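Local atomic coordinates of endoglucanase (PDB entry 6VC5), a protein that probably catalyses the internal hydrolysis of beta-1,4-glucosidic linkages in cellulose and related beta-glucans, as a member of glycosyl hydrolase family 8. Residues G47-F52 against W107-Y112; T146-T151 against N203-A208; P196-S201 against R218-A223. One frame throughout, in Å; residues are numbered along the deposited sequence.

Contact 1 of 3, residues G47-F52 against W107-Y112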
loop_
_atom_site.group_PDB
_atom_site.type_symbol
_atom_site.label_atom_id
_atom_site.label_comp_id
_atom_site.label_asym_id
_atom_site.label_seq_id
_atom_site.Cartn_x
_atom_site.Cartn_y
_atom_site.Cartn_z
ATOM N N GLY A 47 -8.164 -15.103 -9.584
ATOM C CA GLY A 47 -8.559 -15.615 -10.885
ATOM C C GLY A 47 -9.963 -15.263 -11.319
ATOM O O GLY A 47 -10.562 -16.000 -12.104
ATOM N N ASP A 48 -10.507 -14.144 -10.841
ATOM C CA ASP A 48 -11.879 -13.727 -11.154
ATOM C C ASP A 48 -11.808 -12.653 -12.239
ATOM O O ASP A 48 -11.820 -11.443 -11.972
ATOM C CB ASP A 48 -12.560 -13.218 -9.875
ATOM C CG ASP A 48 -14.030 -12.877 -10.068
ATOM O OD1 ASP A 48 -14.530 -12.895 -11.211
ATOM O OD2 ASP A 48 -14.700 -12.591 -9.050
ATOM N N GLN A 49 -11.730 -13.108 -13.494
ATOM C CA GLN A 49 -11.525 -12.166 -14.589
ATOM C C GLN A 49 -12.746 -11.282 -14.835
ATOM O O GLN A 49 -12.594 -10.108 -15.197
ATOM C CB GLN A 49 -11.112 -12.891 -15.869
ATOM C CG GLN A 49 -10.615 -11.914 -16.921
ATOM C CD GLN A 49 -9.946 -12.586 -18.098
ATOM O OE1 GLN A 49 -10.007 -13.812 -18.255
ATOM N NE2 GLN A 49 -9.298 -11.780 -18.940
ATOM N N ALA A 50 -13.955 -11.819 -14.668
ATOM C CA ALA A 50 -15.146 -11.004 -14.883
ATOM C C ALA A 50 -15.168 -9.813 -13.938
ATOM O O ALA A 50 -15.539 -8.699 -14.333
ATOM C CB ALA A 50 -16.403 -11.853 -14.702
ATOM N N ALA A 51 -14.753 -10.021 -12.689
ATOM C CA ALA A 51 -14.680 -8.906 -11.755
ATOM C C ALA A 51 -13.540 -7.964 -12.115
ATOM O O ALA A 51 -13.728 -6.742 -12.144
ATOM C CB ALA A 51 -14.533 -9.413 -10.320
ATOM N N PHE A 52 -12.346 -8.516 -12.381
ATOM C CA PHE A 52 -11.189 -7.683 -12.697
ATOM C C PHE A 52 -11.516 -6.722 -13.828
ATOM O O PHE A 52 -11.241 -5.516 -13.735
ATOM C CB PHE A 52 -9.989 -8.552 -13.097
ATOM C CG PHE A 52 -8.756 -7.742 -13.421
ATOM C CD1 PHE A 52 -7.816 -7.481 -12.432
ATOM C CD2 PHE A 52 -8.581 -7.164 -14.673
ATOM C CE1 PHE A 52 -6.695 -6.714 -12.694
ATOM C CE2 PHE A 52 -7.473 -6.368 -14.938
ATOM C CZ PHE A 52 -6.530 -6.143 -13.950
ATOM N N TRP A 107 -3.588 -13.947 -17.780
ATOM C CA TRP A 107 -4.592 -14.081 -18.829
ATOM C C TRP A 107 -4.035 -13.791 -20.217
ATOM O O TRP A 107 -4.800 -13.756 -21.188
ATOM C CB TRP A 107 -5.835 -13.237 -18.518
ATOM C CG TRP A 107 -6.565 -13.709 -17.268
ATOM C CD1 TRP A 107 -6.963 -14.986 -16.982
ATOM C CD2 TRP A 107 -6.968 -12.905 -16.147
ATOM N NE1 TRP A 107 -7.590 -15.024 -15.755
ATOM C CE2 TRP A 107 -7.608 -13.759 -15.225
ATOM C CE3 TRP A 107 -6.860 -11.541 -15.841
ATOM C CZ2 TRP A 107 -8.122 -13.298 -14.008
ATOM C CZ3 TRP A 107 -7.373 -11.086 -14.639
ATOM C CH2 TRP A 107 -7.999 -11.963 -13.738
ATOM N N LYS A 108 -2.718 -13.595 -20.334
ATOM C CA LYS A 108 -2.043 -13.440 -21.629
ATOM C C LYS A 108 -2.555 -12.217 -22.388
ATOM O O LYS A 108 -2.786 -12.265 -23.598
ATOM C CB LYS A 108 -2.143 -14.710 -22.487
ATOM C CG LYS A 108 -1.690 -15.980 -21.765
ATOM C CD LYS A 108 -1.986 -17.234 -22.588
ATOM C CE LYS A 108 -3.463 -17.590 -22.532
ATOM N NZ LYS A 108 -3.994 -17.488 -21.138
ATOM N N ARG A 109 -2.723 -11.108 -21.668
ATOM C CA ARG A 109 -3.342 -9.894 -22.189
ATOM C C ARG A 109 -2.263 -8.821 -22.294
ATOM O O ARG A 109 -1.944 -8.148 -21.305
ATOM C CB ARG A 109 -4.468 -9.443 -21.265
ATOM C CG ARG A 109 -5.743 -10.246 -21.414
ATOM C CD ARG A 109 -6.491 -9.851 -22.677
ATOM N NE ARG A 109 -7.006 -8.487 -22.624
ATOM C CZ ARG A 109 -8.240 -8.173 -22.250
ATOM N NH1 ARG A 109 -9.085 -9.137 -21.895
ATOM N NH2 ARG A 109 -8.633 -6.905 -22.242
ATOM N N ALA A 110 -1.724 -8.652 -23.505
ATOM C CA ALA A 110 -0.643 -7.693 -23.708
ATOM C C ALA A 110 -1.090 -6.267 -23.427
ATOM O O ALA A 110 -0.269 -5.426 -23.038
ATOM C CB ALA A 110 -0.088 -7.817 -25.131
ATOM N N ASP A 111 -2.381 -5.977 -23.614
ATOM C CA ASP A 111 -2.877 -4.635 -23.336
ATOM C C ASP A 111 -2.791 -4.305 -21.847
ATOM O O ASP A 111 -2.521 -3.153 -21.480
ATOM C CB ASP A 111 -4.310 -4.476 -23.864
ATOM C CG ASP A 111 -5.257 -5.507 -23.293
ATOM O OD1 ASP A 111 -4.998 -6.721 -23.456
ATOM O OD2 ASP A 111 -6.267 -5.101 -22.676
ATOM N N TYR A 112 -3.025 -5.291 -20.970
ATOM C CA TYR A 112 -2.900 -5.033 -19.540
ATOM C C TYR A 112 -1.445 -4.778 -19.159
ATOM O O TYR A 112 -1.165 -3.935 -18.297
ATOM C CB TYR A 112 -3.473 -6.203 -18.731
ATOM C CG TYR A 112 -4.990 -6.368 -18.746
ATOM C CD1 TYR A 112 -5.829 -5.319 -19.090
ATOM C CD2 TYR A 112 -5.566 -7.591 -18.397
ATOM C CE1 TYR A 112 -7.221 -5.481 -19.085
ATOM C CE2 TYR A 112 -6.944 -7.763 -18.388
ATOM C CZ TYR A 112 -7.759 -6.702 -18.737
ATOM O OH TYR A 112 -9.132 -6.872 -18.725
HETATM O O HOH W 1 -8.977 -17.222 -14.245
HETATM O O HOH W 2 -8.859 -12.090 -21.397
#

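Contact 2 of 3, residues T146-T151 against N203-A208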
loop_
_atom_site.group_PDB
_atom_site.type_symbol
_atom_site.label_atom_id
_atom_site.label_comp_id
_atom_site.label_asym_id
_atom_site.label_seq_id
_atom_site.Cartn_x
_atom_site.Cartn_y
_atom_site.Cartn_z
ATOM N N THR A 146 7.751 20.874 -0.550
ATOM C CA THR A 146 7.986 22.309 -0.566
ATOM C C THR A 146 9.451 22.554 -0.907
ATOM O O THR A 146 10.221 21.619 -1.126
ATOM C CB THR A 146 7.631 22.955 0.780
ATOM O OG1 THR A 146 8.679 22.714 1.730
ATOM C CG2 THR A 146 6.317 22.420 1.331
ATOM N N LYS A 147 9.842 23.825 -0.943
ATOM C CA LYS A 147 11.249 24.129 -1.164
ATOM C C LYS A 147 12.121 23.722 0.016
ATOM O O LYS A 147 13.341 23.612 -0.146
ATOM C CB LYS A 147 11.442 25.619 -1.466
ATOM C CG LYS A 147 11.066 26.544 -0.320
ATOM C CD LYS A 147 11.363 28.000 -0.678
ATOM C CE LYS A 147 11.351 28.898 0.551
ATOM N NZ LYS A 147 12.444 28.558 1.512
ATOM N N ASP A 148 11.525 23.481 1.186
ATOM C CA ASP A 148 12.274 23.194 2.406
ATOM C C ASP A 148 12.210 21.744 2.862
ATOM O O ASP A 148 13.149 21.279 3.514
ATOM C CB ASP A 148 11.773 24.070 3.560
ATOM C CG ASP A 148 11.932 25.560 3.280
ATOM O OD1 ASP A 148 11.049 26.346 3.689
ATOM O OD2 ASP A 148 12.935 25.947 2.643
ATOM N N THR A 149 11.112 21.036 2.608
ATOM C CA THR A 149 10.965 19.675 3.124
ATOM C C THR A 149 10.220 18.813 2.120
ATOM O O THR A 149 9.445 19.296 1.283
ATOM C CB THR A 149 10.190 19.593 4.457
ATOM O OG1 THR A 149 8.796 19.836 4.227
ATOM C CG2 THR A 149 10.694 20.585 5.487
ATOM N N VAL A 150 10.447 17.515 2.226
ATOM C CA VAL A 150 9.639 16.529 1.527
ATOM C C VAL A 150 8.980 15.642 2.573
ATOM O O VAL A 150 9.606 15.287 3.577
ATOM C CB VAL A 150 10.444 15.709 0.495
ATOM C CG1 VAL A 150 11.490 14.829 1.175
ATOM C CG2 VAL A 150 9.506 14.880 -0.360
ATOM N N THR A 151 7.698 15.328 2.363
ATOM C CA THR A 151 6.977 14.369 3.191
ATOM C C THR A 151 6.863 13.054 2.435
ATOM O O THR A 151 6.425 13.032 1.280
ATOM C CB THR A 151 5.575 14.886 3.507
ATOM O OG1 THR A 151 5.674 16.129 4.216
ATOM C CG2 THR A 151 4.785 13.846 4.344
ATOM N N ASN A 203 14.361 17.047 5.605
ATOM C CA ASN A 203 14.677 18.441 5.324
ATOM C C ASN A 203 15.568 18.524 4.088
ATOM O O ASN A 203 16.593 17.845 3.995
ATOM C CB ASN A 203 15.357 19.072 6.535
ATOM C CG ASN A 203 15.539 20.558 6.370
ATOM O OD1 ASN A 203 16.372 20.997 5.592
ATOM N ND2 ASN A 203 14.700 21.338 7.041
ATOM N N LEU A 204 15.147 19.329 3.114
ATOM C CA LEU A 204 15.860 19.384 1.844
ATOM C C LEU A 204 17.166 20.159 1.933
ATOM O O LEU A 204 18.020 20.012 1.047
ATOM C CB LEU A 204 14.973 20.013 0.774
ATOM C CG LEU A 204 13.654 19.286 0.487
ATOM C CD1 LEU A 204 13.000 19.917 -0.725
ATOM C CD2 LEU A 204 13.871 17.793 0.278
ATOM N N HIS A 205 17.335 20.978 2.967
ATOM C CA HIS A 205 18.554 21.764 3.131
ATOM C C HIS A 205 19.596 21.100 4.021
ATOM O O HIS A 205 20.754 21.525 3.999
ATOM C CB HIS A 205 18.220 23.135 3.723
ATOM C CG HIS A 205 17.195 23.892 2.937
ATOM N ND1 HIS A 205 17.337 24.156 1.593
ATOM C CD2 HIS A 205 16.005 24.421 3.302
ATOM C CE1 HIS A 205 16.280 24.824 1.164
ATOM N NE2 HIS A 205 15.458 25.000 2.182
ATOM N N THR A 206 19.228 20.102 4.822
ATOM C CA THR A 206 20.176 19.450 5.732
ATOM C C THR A 206 20.186 17.931 5.631
ATOM O O THR A 206 21.133 17.309 6.132
ATOM C CB THR A 206 19.854 19.783 7.192
ATOM O OG1 THR A 206 18.587 19.208 7.541
ATOM C CG2 THR A 206 19.815 21.302 7.432
ATOM N N ASN A 207 19.158 17.312 5.055
ATOM C CA ASN A 207 18.963 15.860 5.039
ATOM C C ASN A 207 18.580 15.280 6.396
ATOM O O ASN A 207 18.630 14.058 6.572
ATOM C CB ASN A 207 20.140 15.085 4.431
ATOM C CG ASN A 207 19.715 13.762 3.833
ATOM O OD1 ASN A 207 18.775 13.702 3.032
ATOM N ND2 ASN A 207 20.396 12.691 4.222
ATOM N N ALA A 208 18.209 16.112 7.368
ATOM C CA ALA A 208 17.761 15.599 8.655
ATOM C C ALA A 208 16.373 14.980 8.531
ATOM O O ALA A 208 15.504 15.505 7.828
ATOM C CB ALA A 208 17.715 16.723 9.688
#

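Contact 3 of 3, residues P196-S201 against R218-A223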
loop_
_atom_site.group_PDB
_atom_site.type_symbol
_atom_site.label_atom_id
_atom_site.label_comp_id
_atom_site.label_asym_id
_atom_site.label_seq_id
_atom_site.Cartn_x
_atom_site.Cartn_y
_atom_site.Cartn_z
ATOM N N PRO A 196 8.764 2.777 12.076
ATOM C CA PRO A 196 8.580 3.816 11.064
ATOM C C PRO A 196 7.318 4.600 11.334
ATOM O O PRO A 196 6.324 4.047 11.859
ATOM C CB PRO A 196 8.468 3.014 9.756
ATOM C CG PRO A 196 7.823 1.703 10.203
ATOM C CD PRO A 196 8.397 1.435 11.585
ATOM N N PRO A 197 7.276 5.884 11.003
ATOM C CA PRO A 197 6.051 6.664 11.165
ATOM C C PRO A 197 5.129 6.476 9.967
ATOM O O PRO A 197 5.545 6.070 8.873
ATOM C CB PRO A 197 6.568 8.107 11.205
ATOM C CG PRO A 197 7.744 8.071 10.270
ATOM C CD PRO A 197 8.369 6.694 10.419
ATOM N N ASP A 198 3.850 6.809 10.187
ATOM C CA ASP A 198 2.921 6.950 9.068
ATOM C C ASP A 198 3.460 7.941 8.035
ATOM O O ASP A 198 3.363 7.700 6.823
ATOM C CB ASP A 198 1.553 7.435 9.566
ATOM C CG ASP A 198 0.822 6.421 10.449
ATOM O OD1 ASP A 198 0.946 5.185 10.244
ATOM O OD2 ASP A 198 0.066 6.892 11.342
ATOM N N TRP A 199 4.051 9.046 8.496
ATOM C CA TRP A 199 4.495 10.141 7.632
ATOM C C TRP A 199 5.862 10.618 8.103
ATOM O O TRP A 199 6.012 11.023 9.266
ATOM C CB TRP A 199 3.492 11.300 7.692
ATOM C CG TRP A 199 2.108 10.921 7.190
ATOM C CD1 TRP A 199 1.026 10.543 7.947
ATOM C CD2 TRP A 199 1.677 10.893 5.833
ATOM N NE1 TRP A 199 -0.045 10.268 7.131
ATOM C CE2 TRP A 199 0.327 10.484 5.829
ATOM C CE3 TRP A 199 2.302 11.174 4.615
ATOM C CZ2 TRP A 199 -0.411 10.358 4.644
ATOM C CZ3 TRP A 199 1.573 11.039 3.439
ATOM C CH2 TRP A 199 0.236 10.638 3.465
ATOM N N LEU A 200 6.842 10.599 7.196
ATOM C CA LEU A 200 8.223 10.976 7.469
ATOM C C LEU A 200 8.520 12.297 6.770
ATOM O O LEU A 200 8.016 12.552 5.673
ATOM C CB LEU A 200 9.162 9.900 6.904
ATOM C CG LEU A 200 10.648 10.147 7.087
ATOM C CD1 LEU A 200 11.038 9.880 8.533
ATOM C CD2 LEU A 200 11.424 9.254 6.141
ATOM N N SER A 201 9.329 13.146 7.404
ATOM C CA SER A 201 9.817 14.366 6.766
ATOM C C SER A 201 11.334 14.298 6.595
ATOM O O SER A 201 12.055 13.881 7.511
ATOM C CB SER A 201 9.444 15.584 7.613
ATOM O OG SER A 201 9.765 16.785 6.930
ATOM N N ARG A 218 2.602 9.063 14.805
ATOM C CA ARG A 218 2.275 7.698 15.192
ATOM C C ARG A 218 2.775 6.687 14.168
ATOM O O ARG A 218 2.997 7.012 12.998
ATOM C CB ARG A 218 0.761 7.514 15.322
ATOM C CG ARG A 218 0.146 8.382 16.376
ATOM C CD ARG A 218 -1.349 8.379 16.241
ATOM N NE ARG A 218 -1.948 9.211 17.281
ATOM C CZ ARG A 218 -3.249 9.432 17.377
ATOM N NH1 ARG A 218 -4.075 8.881 16.501
ATOM N NH2 ARG A 218 -3.720 10.201 18.359
ATOM N N PHE A 219 2.946 5.464 14.633
ATOM C CA PHE A 219 2.920 4.240 13.833
ATOM C C PHE A 219 1.497 3.719 13.928
ATOM O O PHE A 219 1.096 3.362 14.966
ATOM C CB PHE A 219 3.879 3.191 14.432
ATOM C CG PHE A 219 3.789 1.810 13.799
ATOM C CD1 PHE A 219 4.544 1.472 12.729
ATOM C CD2 PHE A 219 2.992 0.851 14.357
ATOM C CE1 PHE A 219 4.491 0.213 12.198
ATOM C CE2 PHE A 219 2.920 -0.417 13.824
ATOM C CZ PHE A 219 3.662 -0.729 12.728
ATOM N N SER A 220 0.765 3.698 12.824
ATOM C CA SER A 220 -0.623 3.295 12.839
ATOM C C SER A 220 -1.101 2.731 11.502
ATOM O O SER A 220 -0.481 1.868 10.968
ATOM C CB SER A 220 -1.541 4.412 13.370
ATOM O OG SER A 220 -1.815 5.432 12.479
ATOM N N TYR A 221 -2.198 3.249 11.000
ATOM C CA TYR A 221 -2.922 2.595 9.946
ATOM C C TYR A 221 -2.248 2.613 8.584
ATOM O O TYR A 221 -2.562 1.825 7.751
ATOM C CB TYR A 221 -4.335 3.170 9.881
ATOM C CG TYR A 221 -5.079 2.933 11.155
ATOM C CD1 TYR A 221 -5.735 1.770 11.360
ATOM C CD2 TYR A 221 -5.079 3.861 12.168
ATOM C CE1 TYR A 221 -6.404 1.527 12.522
ATOM C CE2 TYR A 221 -5.740 3.614 13.353
ATOM C CZ TYR A 221 -6.404 2.450 13.513
ATOM O OH TYR A 221 -7.108 2.119 14.640
ATOM N N ASP A 222 -1.303 3.526 8.392
ATOM C CA ASP A 222 -0.456 3.511 7.204
ATOM C C ASP A 222 0.792 2.641 7.397
ATOM O O ASP A 222 1.056 1.733 6.637
ATOM C CB ASP A 222 0.039 4.932 6.876
ATOM C CG ASP A 222 -1.062 5.888 6.408
ATOM O OD1 ASP A 222 -1.796 6.417 7.260
ATOM O OD2 ASP A 222 -1.147 6.175 5.209
ATOM N N ALA A 223 1.512 2.911 8.475
ATOM C CA ALA A 223 2.816 2.319 8.698
ATOM C C ALA A 223 2.777 0.811 8.887
ATOM O O ALA A 223 3.748 0.158 8.672
ATOM C CB ALA A 223 3.549 2.997 9.849
HETATM O O HOH W 3 -2.664 6.474 9.540
HETATM O O HOH W 4 -2.143 8.915 9.621
HETATM O O HOH W 5 3.438 9.777 11.363
HETATM O O HOH W 6 -2.577 9.367 7.489
#

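Contact 1 of 3, residues G47-F52 against W107-Y112
F52, W107 and Y112 form an aromatic cluster between the starts of helices 49-62 and 110-126, part of the helix packing of the (alpha/alpha)6 barrel expected for this family. The W107 indole meets Q49 with one face and F52 with its edge. Q49 lies flat over that face, its amide plane only 7° from the ring, with CG 3.7 Å from the centroid of the six-membered ring in a CH-pi contact and OE1 further along, 3.5 Å from W107 CD1. Its chi1 (-168°) sets CG anti to the backbone N, and the extended chain beyond it carries the amide on along the indole face. The six-membered ring of W107 turns its edge to the face of F52 in an offset edge-to-face pair, planes at 63°, with W107 CZ3 3.8 Å from F52 CG. F52 in turn reaches Y112, its CE2 3.8 Å from Y112 CE2 over the tyrosine face. The opposite face of Y112 carries the R109 guanidinium, and that group is held in place by D111: R109 NE and NH2 grip one carboxylate oxygen each, side-on, with NE to D111 OD1 at 2.8 Å. Helix 90-106 packs against two of these rings, L100 and A103 each touching both F52 and Y112. Ahead of Q49 in the chain, G47, with positive phi, ends helix 33-46 as the C-prime residue of a Schellman motif. D48 then N-caps helix 49-62 by accepting from A51 N, while its OD2 is engaged in a salt bridge with R12. G47 also meets the indole rim, its C 3.8 Å from W107 CZ2. On that side one water, lying in the indole plane, joins the segments: it accepts from W107 NE1 at 3.0 Å and donates to G47 O at 2.9 Å.

Contact 2 of 3, residues T146-T151 against N203-A208
H205 and K147 both donate to one oxygen of D148, from different sides of its carboxylate. H205 NE2 reaches D148 OD2 at 2.7 Å on the anti side, with the oxygen nearly in the imidazole plane and the two flat groups 59° apart. K147 NZ comes to the same oxygen from the syn side, 2.9 Å away, as a salt bridge. An alanine in place of D148 would probably leave both H205 NE2 and K147 NZ without this shared acceptor and let the imidazole turn more freely. Next to this polar group the backbone adds a bond: L204 N donates to D148 O at 2.8 Å, fairly straight at the hydrogen (166°), though the donor stands 39° out of the carbonyl plane. The L204 side chain packs against the T146-D148 turn. Its CD1 comes within 3.3 Å of T146 O, and its CD2 meets V150 CG1 at 3.9 Å, the two side chains crossing at about a right angle. V131 touches both from strand 128-131. T146 OG1 accepts from D148 N and T149 N, fixing the turn that leads into strand 149-152. N203 OD1 accepts from H205 N at 2.8 Å, an Asx turn that starts the connection from strand 200-203 to strand 209-211. With T149 and N203 as an antiparallel non-hydrogen-bonded pair, this is the surface end of a three-stranded antiparallel sheet, where a beta-hairpin turn is tied to the neighbouring outer strand.

Contact 3 of 3, residues P196-S201 against R218-A223
The backbones of P196-S201 and R218-A223 come close at two places, with CA atoms 4.8 Å apart for P197 and F219 and 4.6 Å apart for D198 and A223. D198 N donates to R218 O at 2.9 Å, a nearly straight bond (172°) lying in the carbonyl plane. The D198 side chain then reaches into the bend that follows strand 218-219. Its OD1 accepts from S220 N at 3.0 Å on the syn side and from A223 N at 2.9 Å, the latter nearly in line with the C-O bond; D222 N adds a weak third bond. OD2 takes S220 OG at 2.6 Å through its syn lone pair, the hydroxyl sitting between its own backbone N and carbonyl carbon (chi1 77°). With both oxygens occupied, the buried carboxylate is fixed in rotation and the bend is gathered round it. Upstream, P196 O meets the edge of the F219 ring at CD1, 3.2 Å away; this carbonyl is buried and has no polar partner. Further along the segment, a water accepts from W199 NE1 at 2.7 Å and donates to D222 OD1, while D222 OD2 bonds to N153. W199 stacks on W215. From here L200 enters the sheet beside L152 of strand 149-152, F219 pairs with V260 of strand 260-261, and the chain past A223 runs on into helix 225-232.

In the fold
Contact 1 stands apart, its centre about 34 Å from that of contact 3 and 42 Å from that of contact 2, across the centre of the chain. It joins helix starts, is partly buried, and works mainly by aromatic packing with a water at its edge. Contacts 2 and 3 reach the same sheet through opposite ends of strand 200-203, contact 2 adding its neighbour 149-152, and they touch each other, T151 CG2 lying 3.7 Å from W199 CE3. Each centres on an aspartate, in different surroundings: at the surface, in contact 2, the carboxylate binds lysine and histidine side chains, whereas in buried contact 3 it is met by backbone N-H groups and a serine hydroxyl.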